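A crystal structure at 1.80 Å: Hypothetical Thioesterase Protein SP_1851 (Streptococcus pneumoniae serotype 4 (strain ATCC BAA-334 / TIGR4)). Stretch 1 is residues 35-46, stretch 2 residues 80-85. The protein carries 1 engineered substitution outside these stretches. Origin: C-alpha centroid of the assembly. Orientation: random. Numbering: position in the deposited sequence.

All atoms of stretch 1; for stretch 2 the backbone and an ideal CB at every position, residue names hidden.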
# COMPACT_ATOMS: atom_id res chain seq x y z
N VAL A 35 15.94 20.48 6.12
CA VAL A 35 16.73 21.06 7.19
C VAL A 35 17.06 19.98 8.21
O VAL A 35 16.69 18.81 8.03
CB VAL A 35 16.00 22.26 7.86
CG1 VAL A 35 15.95 23.44 6.90
CG2 VAL A 35 14.60 21.87 8.30
N ASN A 36 17.78 20.33 9.27
CA ASN A 36 18.23 19.29 10.20
C ASN A 36 17.08 18.52 10.84
O ASN A 36 17.19 17.32 11.08
CB ASN A 36 19.11 19.88 11.32
CG ASN A 36 19.75 18.80 12.18
OD1 ASN A 36 20.67 18.11 11.74
ND2 ASN A 36 19.28 18.66 13.41
N SER A 37 15.98 19.20 11.12
CA SER A 37 14.85 18.54 11.78
C SER A 37 14.14 17.57 10.83
O SER A 37 13.28 16.80 11.25
CB SER A 37 13.86 19.58 12.31
OG SER A 37 13.32 20.36 11.26
N SER A 38 14.51 17.62 9.55
CA SER A 38 13.93 16.75 8.53
C SER A 38 14.58 15.37 8.51
O SER A 38 14.05 14.46 7.90
CB SER A 38 14.08 17.37 7.14
OG SER A 38 13.73 18.75 7.11
N LEU A 39 15.74 15.23 9.14
CA LEU A 39 16.62 14.08 8.89
C LEU A 39 16.41 12.91 9.86
O LEU A 39 15.86 13.09 10.94
CB LEU A 39 18.09 14.53 8.95
CG LEU A 39 18.49 15.73 8.08
CD1 LEU A 39 19.96 16.12 8.34
CD2 LEU A 39 18.26 15.42 6.61
N ASN A 40 16.87 11.73 9.46
CA ASN A 40 16.89 10.57 10.34
C ASN A 40 18.30 10.33 10.90
O ASN A 40 19.18 11.16 10.71
CB ASN A 40 16.38 9.32 9.61
CG ASN A 40 17.20 8.96 8.37
OD1 ASN A 40 18.38 9.28 8.27
ND2 ASN A 40 16.56 8.28 7.43
N TYR A 41 18.49 9.18 11.56
CA TYR A 41 19.79 8.83 12.14
C TYR A 41 20.93 8.88 11.13
O TYR A 41 22.06 9.25 11.46
CB TYR A 41 19.80 7.41 12.73
CG TYR A 41 18.57 6.97 13.49
CD1 TYR A 41 18.21 7.57 14.69
CD2 TYR A 41 17.81 5.89 13.03
CE1 TYR A 41 17.09 7.14 15.39
CE2 TYR A 41 16.70 5.45 13.73
CZ TYR A 41 16.35 6.08 14.91
OH TYR A 41 15.24 5.65 15.61
N TYR A 42 20.64 8.49 9.89
CA TYR A 42 21.68 8.32 8.88
C TYR A 42 21.96 9.59 8.09
O TYR A 42 22.78 9.57 7.17
CB TYR A 42 21.31 7.20 7.91
CG TYR A 42 20.98 5.89 8.58
CD1 TYR A 42 21.95 5.18 9.28
CD2 TYR A 42 19.71 5.35 8.49
CE1 TYR A 42 21.65 3.97 9.88
CE2 TYR A 42 19.40 4.14 9.09
CZ TYR A 42 20.38 3.46 9.78
OH TYR A 42 20.09 2.26 10.38
N GLY A 43 21.28 10.68 8.44
CA GLY A 43 21.51 11.96 7.79
C GLY A 43 20.73 12.13 6.50
O GLY A 43 20.99 13.05 5.73
N ASN A 44 19.79 11.23 6.27
CA ASN A 44 18.91 11.33 5.10
C ASN A 44 17.56 11.90 5.53
O ASN A 44 17.23 11.88 6.71
CB ASN A 44 18.76 9.96 4.44
CG ASN A 44 20.06 9.47 3.82
OD1 ASN A 44 20.83 10.25 3.27
ND2 ASN A 44 20.31 8.17 3.93
N ALA A 45 16.79 12.42 4.58
CA ALA A 45 15.46 12.90 4.93
C ALA A 45 14.68 11.71 5.48
O ALA A 45 14.66 10.64 4.87
CB ALA A 45 14.75 13.50 3.72
N HIS A 46 14.06 11.91 6.63
CA HIS A 46 13.34 10.86 7.33
C HIS A 46 12.15 10.41 6.48
O HIS A 46 11.50 11.24 5.84
CB HIS A 46 12.88 11.39 8.69
CG HIS A 46 12.46 10.31 9.64
ND1 HIS A 46 11.29 9.60 9.49
CD2 HIS A 46 13.05 9.83 10.76
CE1 HIS A 46 11.18 8.72 10.47
NE2 HIS A 46 12.23 8.85 11.26
N UNK A 80 14.83 7.62 -3.78
CA UNK A 80 16.15 8.25 -3.72
C UNK A 80 16.17 9.11 -2.49
O UNK A 80 15.16 9.72 -2.14
CB UNK A 80 16.46 9.07 -4.97
N UNK A 81 17.31 9.13 -1.80
CA UNK A 81 17.40 9.88 -0.55
C UNK A 81 17.24 11.38 -0.75
O UNK A 81 17.72 11.94 -1.73
CB UNK A 81 18.74 9.60 0.13
N UNK A 82 16.54 12.02 0.18
CA UNK A 82 16.60 13.47 0.29
C UNK A 82 17.78 13.82 1.18
O UNK A 82 18.10 13.08 2.12
CB UNK A 82 15.30 14.05 0.84
N UNK A 83 18.43 14.95 0.91
CA UNK A 83 19.60 15.36 1.68
C UNK A 83 19.45 16.76 2.25
O UNK A 83 18.66 17.55 1.74
CB UNK A 83 20.85 15.29 0.81
N UNK A 84 20.21 17.08 3.29
CA UNK A 84 20.23 18.44 3.82
C UNK A 84 20.42 19.47 2.70
O UNK A 84 21.24 19.28 1.81
CB UNK A 84 21.34 18.58 4.86
N UNK A 85 19.59 20.51 2.73
CA UNK A 85 19.61 21.64 1.80
C UNK A 85 19.00 21.34 0.42
O UNK A 85 18.92 22.24 -0.41
CB UNK A 85 21.05 22.11 1.62

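Position 80 lies beyond the reach of stretch 1. Its ideal CB has no atom of that stretch within 5.5 Å. Stretch 1 sets no demand here, and almost any side chain would fit. The deposited residue is Lys80, which makes no contact with stretch 1.

At position 81 the CA-to-CB bond points toward stretch 1. The ideal CB sits 3.8 Å from Asn44 OD1. That leaves room for a methyl group, and a small side chain would suit; a small polar one is also conceivable beside the amide oxygen. The residue is Ala81. Ala81 CB stays 3.8 Å from Asn44 OD1, a simple packing contact.

Position 82 is the tightest. Its ideal CB would come within 3.0 Å of Ala45 CB, which is a clash. The backbone angles, -87/147, do not by themselves call for glycine, so the neighbour rather than the conformation argues for it. The residue is Gly82. With no side chain in the way, the two backbones come close: the CA atoms of Gly82 and Ala45 are 4.8 Å apart. Ala45 N donates a hydrogen bond to Gly82 O at 2.9 Å, nearly straight at 161°. Gly82 O also receives a CA-H...O contact from Asn44 CA at 3.5 Å. Water 2 accepts from Gly82 N and donates to Ala45 O.

At position 83 the CA-to-CB bond points away from stretch 1, and the ideal CB is 5.4 Å from Gly43 O. A short side chain would miss. A long, flexible one could turn back to the oxygens Gly43 O and Asn44 OD1, and a donor would suit them; lysine, arginine or glutamine could be considered. The residue is Lys83. Its first three chi angles are all m, which curls the chain back. Lys83 NZ donates a hydrogen bond to Asn44 OD1 at 2.8 Å.

At position 84 CA-to-CB points sideways, and the ideal CB is 4.5 Å from Leu39 CD1. Leu39 offers apolar surface, and the backbone at Val35 and Asn36 lies close by, so a branched aliphatic side chain or methionine would suit. The residue is Leu84. Leu84 CD1 lies 3.6 Å from Val35 C and 4.5 Å from Leu39 CD1. Water 1 joins the backbones here, accepting from Leu84 N and donating to Gly43 O.

Position 85 has no atom of stretch 1 within 5.5 Å of its ideal CB. Its positive phi, 77°, favours glycine, asparagine or aspartate. The residue is Asp85, which makes no contact with stretch 1.

Stretch 2, residues 80-85: KAGKLD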
# COMPACT_ATOMS: atom_id res chain seq x y z
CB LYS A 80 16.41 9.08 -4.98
CG LYS A 80 17.65 9.99 -4.92
CD LYS A 80 17.92 10.63 -6.29
CE LYS A 80 18.99 11.71 -6.23
NZ LYS A 80 20.28 11.20 -5.67
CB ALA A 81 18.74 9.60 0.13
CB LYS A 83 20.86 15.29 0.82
CG LYS A 83 21.03 14.00 0.04
CD LYS A 83 21.37 12.82 0.93
CE LYS A 83 22.62 13.08 1.75
NZ LYS A 83 22.93 11.95 2.68
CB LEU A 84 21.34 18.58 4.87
CG LEU A 84 21.39 19.93 5.59
CD1 LEU A 84 20.14 20.14 6.44
CD2 LEU A 84 22.66 20.06 6.43
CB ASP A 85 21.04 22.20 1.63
CG ASP A 85 21.53 22.97 2.86
OD1 ASP A 85 22.69 22.77 3.28
OD2 ASP A 85 20.77 23.80 3.41
O HOH W 1 21.88 15.18 4.65
O HOH W 2 15.58 10.11 2.33
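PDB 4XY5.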